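Local coordinates for protein phosphoribosylaminoimidazole carboxylase, ATPase subunit (Thermus thermophilus, PDB 3AW8) that probably catalyses the ATP-dependent carboxylation of 5-aminoimidazole ribonucleotide with bicarbonate, giving N5-carboxyaminoimidazole ribonucleotide in de novo purine synthesis, at residues L14-Y19 / G37-L42; S24-D29 / L54-G59; V303-E308 / A321-Y326. One frame throughout, in Å; residues are numbered along the deposited sequence.

Contact 1: L14-Y19 / G37-L42; sequences LALAGY and GQVGEL
Y19 has CG anti to its carbonyl carbon (chi1 -75°), beside the backbone N, and its CB points toward the loop at V39; L16 makes the same choice (chi1 -65°). The setting is the Rossmann-like preATP-grasp domain, where residues 15 and 16 of helix 9-18, with Y19 beyond them, pack on the loop leading into strand 41-44. V39 is the hub. Its two methyls divide the work: CG1 sits 3.5 Å from A15 CB, and CG2 lies 3.4 Å from L16 CD2, the L16 and V39 side chains crossing at about a right angle. A branched valine can serve both neighbours at once, and the small A15 lets the loop come close to the helix; A15 also touches F25 and F27 of the adjoining strand. The second subunit borders this layer, with L16 and V39 packing on Y19 of that chain and R12 of that chain bonding to Y19 O. Tyrosine suits its place because a flat apolar ring ends in a polar group: Y19 OH passes near G40 CA and donates to V39 O at 2.7 Å, lying in the carbonyl plane with a C=O...OH angle of 146°.

Contact 2: S24-D29 / L54-G59; sequences SFRFLD and LRFAEG
R26, the first residue of strand 25-29 to meet the helix end at 54-59, runs out fully extended at first, CG anti to the backbone N (chi1 180°), then bends at chi3 (-66°) to turn NE out of the line. Its guanidinium serves three acceptors. NH1 donates to F56 O at 2.8 Å, in the guanidinium plane but well above the plane of that carbonyl, and to E58 O at 2.8 Å, where NH1 lies in the carbonyl plane. NH2 forms a salt bridge with E58 OE1 at 3.1 Å, meeting it from above the carboxylate plane; E58 is thus held by two nitrogens, NH1 on its backbone O and NH2 on OE1. Closer to the backbone, R26 CG lies 3.8 Å from F56 CD2, the two side chains sliding past each other in opposite directions.

F27 points away, to the side of the sheet where it meets A15, and shows the helix little more than its carbonyl. L28 turns back toward it: L28 CB stands over one face of the F56 ring, 3.9 Å from the centroid and 19° off the normal, a CH-pi contact displaced toward the CD2 rim. The alternation of strand side chains thus gives the helix one long charged residue and one apolar one. Phenylalanine fits between them, its ring also touching L5 and L78, and belongs to the packing of a helix on the parallel sheet of this Rossmann-like domain.

The buried guanidinium is probably stabilised by F56 O in the last turn of helix 50-57 and E58 O just beyond it, where the helix dipole may help, as well as by the carboxylate of E58, with E41 a long, weak partner at NE.

Contact 3: V303-E308 / A321-Y326; sequences VNLIGE and AHLHWY
The indole of W325 is met by 303-308 at its edge: E308 O lies in the ring plane, 3.8 Å from W325 CH2, and L305 CD2 approaches the same rim, 4.3 Å from CZ3. CG of W325 is anti to the backbone N (chi1 -169°), and CZ3 and CH2 of the six-membered ring face the E308 backbone. This broad apolar indole suits a place beside L305, V336 and F312, the last an edge-to-face partner from helix 312-316. The Y326 ring has a water in its plane at the edge. That water, 2.8 Å from Y326 OH, donates to N304 OD1 at 3.0 Å, joining a hydroxyl and an amide whose polar ends do not touch.

Strands 303-306 and 321-325 run roughly parallel, 34° apart, but are not sheet neighbours: strand 335-343 lies between them, antiparallel to both, which is why their axes come no nearer than 9.0 Å. Helix 312-316 links them as a beta-alpha-beta crossover in the C-terminal domain of the PurK family.

L305 points toward the other strand, and its CD2 meets L323 CD1 at 4.0 Å, the two leucines crossing at about a right angle; their branched apolar ends suit a contact made methyl to methyl. L323 also packs on F312, V315 and L316 of the connecting helix, while L21 of the second subunit touches both L323 and W325.

In the fold
From the N terminus, helix 9-18 leads to strand 25-29 and on to strand 41-44. Contact 1 closes the loop from the helix to the approach of 41-44, but contact 2 opens inside that loop, on 25-29, and closes later at the end of helix 50-57, so the two cross. Strands 25-29 and 41-44 are sheet neighbours, and E41 O probably accepts a bond from F27 N. F27 turns to the helix 9-18 side and R26 and L28 to the helix 50-57 side, so the two contacts lie on opposite faces of one parallel sheet. Contact 3 follows in series, closing the short crossover of the C-terminal domain. Q38 merely brushes Y326; contacts 1 and 3 both border the second subunit.

Contact 1: L14-Y19 / G37-L42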
loop_
_atom_site.group_PDB
_atom_site.type_symbol
_atom_site.label_atom_id
_atom_site.label_comp_id
_atom_site.label_asym_id
_atom_site.label_seq_id
_atom_site.Cartn_x
_atom_site.Cartn_y
_atom_site.Cartn_z
ATOM N N LEU A 14 4.530 -8.636 2.554
ATOM C CA LEU A 14 5.274 -8.835 1.305
ATOM C C LEU A 14 4.250 -8.968 0.165
ATOM O O LEU A 14 4.370 -8.327 -0.889
ATOM C CB LEU A 14 6.120 -10.109 1.367
ATOM C CG LEU A 14 7.424 -9.988 2.157
ATOM C CD1 LEU A 14 7.987 -11.367 2.505
ATOM C CD2 LEU A 14 8.407 -9.174 1.327
ATOM N N ALA A 15 3.225 -9.786 0.384
ATOM C CA ALA A 15 2.212 -9.975 -0.645
ATOM C C ALA A 15 1.481 -8.671 -0.984
ATOM O O ALA A 15 1.284 -8.360 -2.162
ATOM C CB ALA A 15 1.214 -11.059 -0.216
ATOM N N LEU A 16 1.083 -7.910 0.036
ATOM C CA LEU A 16 0.377 -6.641 -0.205
ATOM C C LEU A 16 1.257 -5.680 -0.980
ATOM O O LEU A 16 0.767 -4.921 -1.811
ATOM C CB LEU A 16 -0.066 -5.990 1.111
ATOM C CG LEU A 16 -1.119 -6.801 1.891
ATOM C CD1 LEU A 16 -1.387 -6.153 3.251
ATOM C CD2 LEU A 16 -2.395 -6.898 1.081
ATOM N N ALA A 17 2.561 -5.719 -0.724
ATOM C CA ALA A 17 3.471 -4.840 -1.443
ATOM C C ALA A 17 3.728 -5.363 -2.864
ATOM O O ALA A 17 4.089 -4.598 -3.756
ATOM C CB ALA A 17 4.795 -4.702 -0.669
ATOM N N GLY A 18 3.516 -6.659 -3.077
ATOM C CA GLY A 18 3.765 -7.247 -4.382
ATOM C C GLY A 18 2.645 -7.210 -5.402
ATOM O O GLY A 18 2.904 -7.169 -6.612
ATOM N N TYR A 19 1.396 -7.241 -4.951
ATOM C CA TYR A 19 0.285 -7.211 -5.898
ATOM C C TYR A 19 0.323 -5.983 -6.827
ATOM O O TYR A 19 -0.029 -6.081 -8.000
ATOM C CB TYR A 19 -1.049 -7.279 -5.152
ATOM C CG TYR A 19 -1.373 -8.654 -4.629
ATOM C CD1 TYR A 19 -1.536 -9.733 -5.505
ATOM C CD2 TYR A 19 -1.506 -8.891 -3.260
ATOM C CE1 TYR A 19 -1.818 -11.013 -5.038
ATOM C CE2 TYR A 19 -1.790 -10.172 -2.778
ATOM C CZ TYR A 19 -1.946 -11.226 -3.677
ATOM O OH TYR A 19 -2.233 -12.486 -3.215
ATOM N N GLY A 37 -2.695 -15.996 4.868
ATOM C CA GLY A 37 -3.713 -16.722 4.133
ATOM C C GLY A 37 -4.891 -15.852 3.741
ATOM O O GLY A 37 -5.586 -16.122 2.760
ATOM N N GLN A 38 -5.125 -14.798 4.506
ATOM C CA GLN A 38 -6.237 -13.899 4.225
ATOM C C GLN A 38 -5.874 -13.025 3.045
ATOM O O GLN A 38 -6.668 -12.206 2.598
ATOM C CB GLN A 38 -6.507 -13.001 5.438
ATOM C CG GLN A 38 -6.936 -13.730 6.700
ATOM C CD GLN A 38 -6.680 -12.913 7.960
ATOM O OE1 GLN A 38 -6.706 -11.679 7.931
ATOM N NE2 GLN A 38 -6.441 -13.598 9.076
ATOM N N VAL A 39 -4.684 -13.223 2.508
ATOM C CA VAL A 39 -4.234 -12.357 1.441
ATOM C C VAL A 39 -3.637 -13.065 0.229
ATOM O O VAL A 39 -3.394 -12.439 -0.800
ATOM C CB VAL A 39 -3.244 -11.340 2.062
ATOM C CG1 VAL A 39 -1.845 -11.537 1.514
ATOM C CG2 VAL A 39 -3.775 -9.943 1.887
ATOM N N GLY A 40 -3.416 -14.370 0.346
ATOM C CA GLY A 40 -2.865 -15.132 -0.763
ATOM C C GLY A 40 -3.147 -16.614 -0.608
ATOM O O GLY A 40 -3.885 -17.012 0.289
ATOM N N GLU A 41 -2.568 -17.432 -1.483
ATOM C CA GLU A 41 -2.749 -18.882 -1.429
ATOM C C GLU A 41 -1.887 -19.408 -0.285
ATOM O O GLU A 41 -0.673 -19.203 -0.256
ATOM C CB GLU A 41 -2.318 -19.517 -2.755
ATOM C CG GLU A 41 -2.564 -21.019 -2.860
ATOM C CD GLU A 41 -2.051 -21.625 -4.183
ATOM O OE1 GLU A 41 -2.102 -22.872 -4.319
ATOM O OE2 GLU A 41 -1.602 -20.871 -5.084
ATOM N N LEU A 42 -2.521 -20.073 0.668
ATOM C CA LEU A 42 -1.816 -20.597 1.821
ATOM C C LEU A 42 -1.888 -22.112 1.864
ATOM O O LEU A 42 -2.972 -22.697 1.831
ATOM C CB LEU A 42 -2.418 -19.994 3.100
ATOM C CG LEU A 42 -1.952 -20.366 4.520
ATOM C CD1 LEU A 42 -2.912 -21.375 5.104
ATOM C CD2 LEU A 42 -0.512 -20.881 4.521
#

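Contact 2: S24-D29 / L54-G59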
loop_
_atom_site.group_PDB
_atom_site.type_symbol
_atom_site.label_atom_id
_atom_site.label_comp_id
_atom_site.label_asym_id
_atom_site.label_seq_id
_atom_site.Cartn_x
_atom_site.Cartn_y
_atom_site.Cartn_z
ATOM N N SER A 24 2.330 -12.737 -7.820
ATOM C CA SER A 24 1.460 -13.741 -7.208
ATOM C C SER A 24 2.202 -14.367 -6.047
ATOM O O SER A 24 3.433 -14.397 -6.028
ATOM C CB SER A 24 1.096 -14.823 -8.211
ATOM O OG SER A 24 0.384 -14.247 -9.277
ATOM N N PHE A 25 1.460 -14.893 -5.087
ATOM C CA PHE A 25 2.099 -15.464 -3.916
ATOM C C PHE A 25 1.469 -16.750 -3.455
ATOM O O PHE A 25 0.302 -17.010 -3.732
ATOM C CB PHE A 25 2.051 -14.442 -2.765
ATOM C CG PHE A 25 2.765 -13.167 -3.074
ATOM C CD1 PHE A 25 4.108 -13.016 -2.761
ATOM C CD2 PHE A 25 2.112 -12.143 -3.750
ATOM C CE1 PHE A 25 4.802 -11.858 -3.122
ATOM C CE2 PHE A 25 2.791 -10.982 -4.119
ATOM C CZ PHE A 25 4.141 -10.837 -3.805
ATOM N N ARG A 26 2.272 -17.552 -2.761
ATOM C CA ARG A 26 1.826 -18.796 -2.162
ATOM C C ARG A 26 2.601 -18.910 -0.859
ATOM O O ARG A 26 3.826 -18.777 -0.841
ATOM C CB ARG A 26 2.134 -19.994 -3.054
ATOM C CG ARG A 26 1.679 -21.310 -2.436
ATOM C CD ARG A 26 2.016 -22.483 -3.327
ATOM N NE ARG A 26 1.271 -22.451 -4.580
ATOM C CZ ARG A 26 1.668 -23.061 -5.692
ATOM N NH1 ARG A 26 2.802 -23.745 -5.703
ATOM N NH2 ARG A 26 0.934 -22.988 -6.792
ATOM N N PHE A 27 1.896 -19.135 0.240
ATOM C CA PHE A 27 2.569 -19.252 1.528
ATOM C C PHE A 27 2.514 -20.678 2.035
ATOM O O PHE A 27 1.665 -21.464 1.616
ATOM C CB PHE A 27 1.919 -18.330 2.579
ATOM C CG PHE A 27 1.849 -16.893 2.167
ATOM C CD1 PHE A 27 0.750 -16.411 1.461
ATOM C CD2 PHE A 27 2.912 -16.037 2.417
ATOM C CE1 PHE A 27 0.718 -15.094 1.004
ATOM C CE2 PHE A 27 2.890 -14.718 1.963
ATOM C CZ PHE A 27 1.789 -14.246 1.252
ATOM N N LEU A 28 3.435 -21.005 2.935
ATOM C CA LEU A 28 3.475 -22.320 3.566
ATOM C C LEU A 28 3.544 -21.986 5.052
ATOM O O LEU A 28 4.338 -21.146 5.465
ATOM C CB LEU A 28 4.727 -23.117 3.167
ATOM C CG LEU A 28 4.641 -24.648 3.331
ATOM C CD1 LEU A 28 6.046 -25.241 3.342
ATOM C CD2 LEU A 28 3.937 -25.024 4.617
ATOM N N ASP A 29 2.687 -22.616 5.842
ATOM C CA ASP A 29 2.673 -22.388 7.275
ATOM C C ASP A 29 1.884 -23.522 7.894
ATOM O O ASP A 29 0.898 -23.979 7.327
ATOM C CB ASP A 29 2.018 -21.042 7.620
ATOM C CG ASP A 29 2.335 -20.591 9.044
ATOM O OD1 ASP A 29 1.775 -21.170 10.006
ATOM O OD2 ASP A 29 3.169 -19.670 9.202
ATOM N N LEU A 54 7.286 -29.893 -1.016
ATOM C CA LEU A 54 7.343 -30.045 -2.474
ATOM C C LEU A 54 6.048 -29.650 -3.196
ATOM O O LEU A 54 6.084 -29.120 -4.309
ATOM C CB LEU A 54 7.723 -31.482 -2.824
ATOM C CG LEU A 54 9.072 -31.915 -2.234
ATOM C CD1 LEU A 54 9.290 -33.389 -2.504
ATOM C CD2 LEU A 54 10.206 -31.081 -2.831
ATOM N N ARG A 55 4.910 -29.912 -2.559
ATOM C CA ARG A 55 3.619 -29.552 -3.129
ATOM C C ARG A 55 3.560 -28.027 -3.260
ATOM O O ARG A 55 3.178 -27.491 -4.302
ATOM C CB ARG A 55 2.492 -30.049 -2.225
ATOM C CG ARG A 55 1.101 -29.690 -2.715
ATOM C CD ARG A 55 0.003 -30.417 -1.940
ATOM N NE ARG A 55 -0.034 -30.086 -0.512
ATOM C CZ ARG A 55 0.411 -30.881 0.461
ATOM N NH1 ARG A 55 0.329 -30.488 1.727
ATOM N NH2 ARG A 55 0.936 -32.071 0.176
ATOM N N PHE A 56 3.961 -27.335 -2.197
ATOM C CA PHE A 56 3.973 -25.876 -2.176
ATOM C C PHE A 56 4.975 -25.290 -3.179
ATOM O O PHE A 56 4.774 -24.200 -3.713
ATOM C CB PHE A 56 4.278 -25.400 -0.734
ATOM C CG PHE A 56 5.128 -24.152 -0.646
ATOM C CD1 PHE A 56 6.514 -24.234 -0.686
ATOM C CD2 PHE A 56 4.534 -22.891 -0.538
ATOM C CE1 PHE A 56 7.308 -23.089 -0.622
ATOM C CE2 PHE A 56 5.320 -21.731 -0.474
ATOM C CZ PHE A 56 6.716 -21.834 -0.517
ATOM N N ALA A 57 6.043 -26.021 -3.464
ATOM C CA ALA A 57 7.057 -25.505 -4.375
ATOM C C ALA A 57 6.732 -25.569 -5.862
ATOM O O ALA A 57 7.348 -24.864 -6.653
ATOM C CB ALA A 57 8.382 -26.198 -4.107
ATOM N N GLU A 58 5.758 -26.387 -6.241
ATOM C CA GLU A 58 5.402 -26.549 -7.650
ATOM C C GLU A 58 5.088 -25.255 -8.383
ATOM O O GLU A 58 4.339 -24.416 -7.898
ATOM C CB GLU A 58 4.215 -27.514 -7.787
ATOM C CG GLU A 58 2.840 -26.891 -7.538
ATOM C CD GLU A 58 2.273 -26.203 -8.780
ATOM O OE1 GLU A 58 1.303 -25.417 -8.643
ATOM O OE2 GLU A 58 2.794 -26.457 -9.895
ATOM N N GLY A 59 5.671 -25.100 -9.562
ATOM C CA GLY A 59 5.421 -23.919 -10.365
ATOM C C GLY A 59 6.028 -22.618 -9.878
ATOM O O GLY A 59 6.047 -21.632 -10.618
#

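Contact 3: V303-E308 / A321-Y326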
loop_
_atom_site.group_PDB
_atom_site.type_symbol
_atom_site.label_atom_id
_atom_site.label_comp_id
_atom_site.label_asym_id
_atom_site.label_seq_id
_atom_site.Cartn_x
_atom_site.Cartn_y
_atom_site.Cartn_z
ATOM N N VAL A 303 4.843 2.270 16.157
ATOM C CA VAL A 303 4.491 1.717 17.461
ATOM C C VAL A 303 3.785 0.373 17.287
ATOM O O VAL A 303 2.749 0.278 16.633
ATOM C CB VAL A 303 3.612 2.710 18.343
ATOM C CG1 VAL A 303 4.013 4.145 18.081
ATOM C CG2 VAL A 303 2.130 2.521 18.091
ATOM N N ASN A 304 4.371 -0.675 17.854
ATOM C CA ASN A 304 3.786 -2.003 17.764
ATOM C C ASN A 304 2.522 -2.130 18.587
ATOM O O ASN A 304 2.362 -1.465 19.611
ATOM C CB ASN A 304 4.769 -3.074 18.246
ATOM C CG ASN A 304 5.700 -3.552 17.152
ATOM O OD1 ASN A 304 5.438 -3.355 15.964
ATOM N ND2 ASN A 304 6.787 -4.201 17.547
ATOM N N LEU A 305 1.628 -2.993 18.119
ATOM C CA LEU A 305 0.372 -3.292 18.794
ATOM C C LEU A 305 0.561 -4.709 19.336
ATOM O O LEU A 305 0.479 -5.687 18.591
ATOM C CB LEU A 305 -0.792 -3.239 17.797
ATOM C CG LEU A 305 -1.666 -1.976 17.702
ATOM C CD1 LEU A 305 -1.025 -0.778 18.391
ATOM C CD2 LEU A 305 -1.936 -1.679 16.244
ATOM N N ILE A 306 0.842 -4.810 20.632
ATOM C CA ILE A 306 1.077 -6.095 21.279
ATOM C C ILE A 306 -0.099 -6.546 22.140
ATOM O O ILE A 306 -0.579 -5.801 22.985
ATOM C CB ILE A 306 2.341 -6.036 22.179
ATOM C CG1 ILE A 306 3.527 -5.474 21.389
ATOM C CG2 ILE A 306 2.674 -7.424 22.718
ATOM C CD1 ILE A 306 3.928 -6.319 20.200
ATOM N N GLY A 307 -0.548 -7.773 21.908
ATOM C CA GLY A 307 -1.639 -8.369 22.659
ATOM C C GLY A 307 -2.905 -7.586 22.974
ATOM O O GLY A 307 -3.622 -7.942 23.908
ATOM N N GLU A 308 -3.205 -6.545 22.210
ATOM C CA GLU A 308 -4.399 -5.752 22.465
ATOM C C GLU A 308 -4.842 -5.095 21.162
ATOM O O GLU A 308 -4.030 -4.866 20.266
ATOM C CB GLU A 308 -4.088 -4.672 23.501
ATOM C CG GLU A 308 -3.372 -3.460 22.905
ATOM C CD GLU A 308 -2.643 -2.600 23.931
ATOM O OE1 GLU A 308 -3.262 -2.190 24.944
ATOM O OE2 GLU A 308 -1.443 -2.324 23.708
ATOM N N ALA A 321 -1.350 9.269 11.071
ATOM C CA ALA A 321 -1.363 7.959 11.691
ATOM C C ALA A 321 -1.856 6.924 10.682
ATOM O O ALA A 321 -2.939 7.075 10.112
ATOM C CB ALA A 321 -2.276 7.973 12.923
ATOM N N HIS A 322 -1.056 5.887 10.448
ATOM C CA HIS A 322 -1.442 4.827 9.515
ATOM C C HIS A 322 -1.569 3.506 10.255
ATOM O O HIS A 322 -0.578 2.929 10.704
ATOM C CB HIS A 322 -0.427 4.702 8.382
ATOM C CG HIS A 322 -0.308 5.938 7.547
ATOM N ND1 HIS A 322 0.571 6.957 7.845
ATOM C CD2 HIS A 322 -0.969 6.326 6.430
ATOM C CE1 HIS A 322 0.453 7.917 6.944
ATOM N NE2 HIS A 322 -0.475 7.559 6.075
ATOM N N LEU A 323 -2.804 3.046 10.394
ATOM C CA LEU A 323 -3.073 1.808 11.101
ATOM C C LEU A 323 -2.808 0.566 10.234
ATOM O O LEU A 323 -3.041 0.571 9.017
ATOM C CB LEU A 323 -4.527 1.802 11.580
ATOM C CG LEU A 323 -4.930 0.552 12.358
ATOM C CD1 LEU A 323 -4.072 0.464 13.607
ATOM C CD2 LEU A 323 -6.420 0.586 12.708
ATOM N N HIS A 324 -2.318 -0.493 10.872
ATOM C CA HIS A 324 -2.047 -1.752 10.183
ATOM C C HIS A 324 -2.451 -2.879 11.116
ATOM O O HIS A 324 -1.750 -3.164 12.085
ATOM C CB HIS A 324 -0.564 -1.874 9.829
ATOM C CG HIS A 324 -0.157 -1.052 8.646
ATOM N ND1 HIS A 324 -0.176 -1.541 7.356
ATOM C CD2 HIS A 324 0.236 0.241 8.551
ATOM C CE1 HIS A 324 0.185 -0.585 6.519
ATOM N NE2 HIS A 324 0.439 0.508 7.218
ATOM N N TRP A 325 -3.596 -3.493 10.844
ATOM C CA TRP A 325 -4.075 -4.594 11.661
ATOM C C TRP A 325 -3.727 -5.863 10.887
ATOM O O TRP A 325 -4.103 -6.006 9.727
ATOM C CB TRP A 325 -5.589 -4.480 11.875
ATOM C CG TRP A 325 -6.086 -5.435 12.906
ATOM C CD1 TRP A 325 -6.918 -6.507 12.713
ATOM C CD2 TRP A 325 -5.699 -5.470 14.284
ATOM N NE1 TRP A 325 -7.063 -7.208 13.887
ATOM C CE2 TRP A 325 -6.324 -6.593 14.866
ATOM C CE3 TRP A 325 -4.873 -4.663 15.083
ATOM C CZ2 TRP A 325 -6.150 -6.932 16.208
ATOM C CZ3 TRP A 325 -4.697 -5.002 16.419
ATOM C CH2 TRP A 325 -5.333 -6.129 16.966
ATOM N N TYR A 326 -3.014 -6.789 11.513
ATOM C CA TYR A 326 -2.602 -7.994 10.801
ATOM C C TYR A 326 -3.652 -9.066 10.556
ATOM O O TYR A 326 -3.410 -9.991 9.782
ATOM C CB TYR A 326 -1.387 -8.619 11.491
ATOM C CG TYR A 326 -0.249 -7.645 11.691
ATOM C CD1 TYR A 326 -0.039 -6.591 10.793
ATOM C CD2 TYR A 326 0.626 -7.779 12.766
ATOM C CE1 TYR A 326 1.010 -5.704 10.965
ATOM C CE2 TYR A 326 1.677 -6.899 12.944
ATOM C CZ TYR A 326 1.864 -5.863 12.039
ATOM O OH TYR A 326 2.923 -5.001 12.200
HETATM O O HOH W 1 4.434 -5.756 14.395
#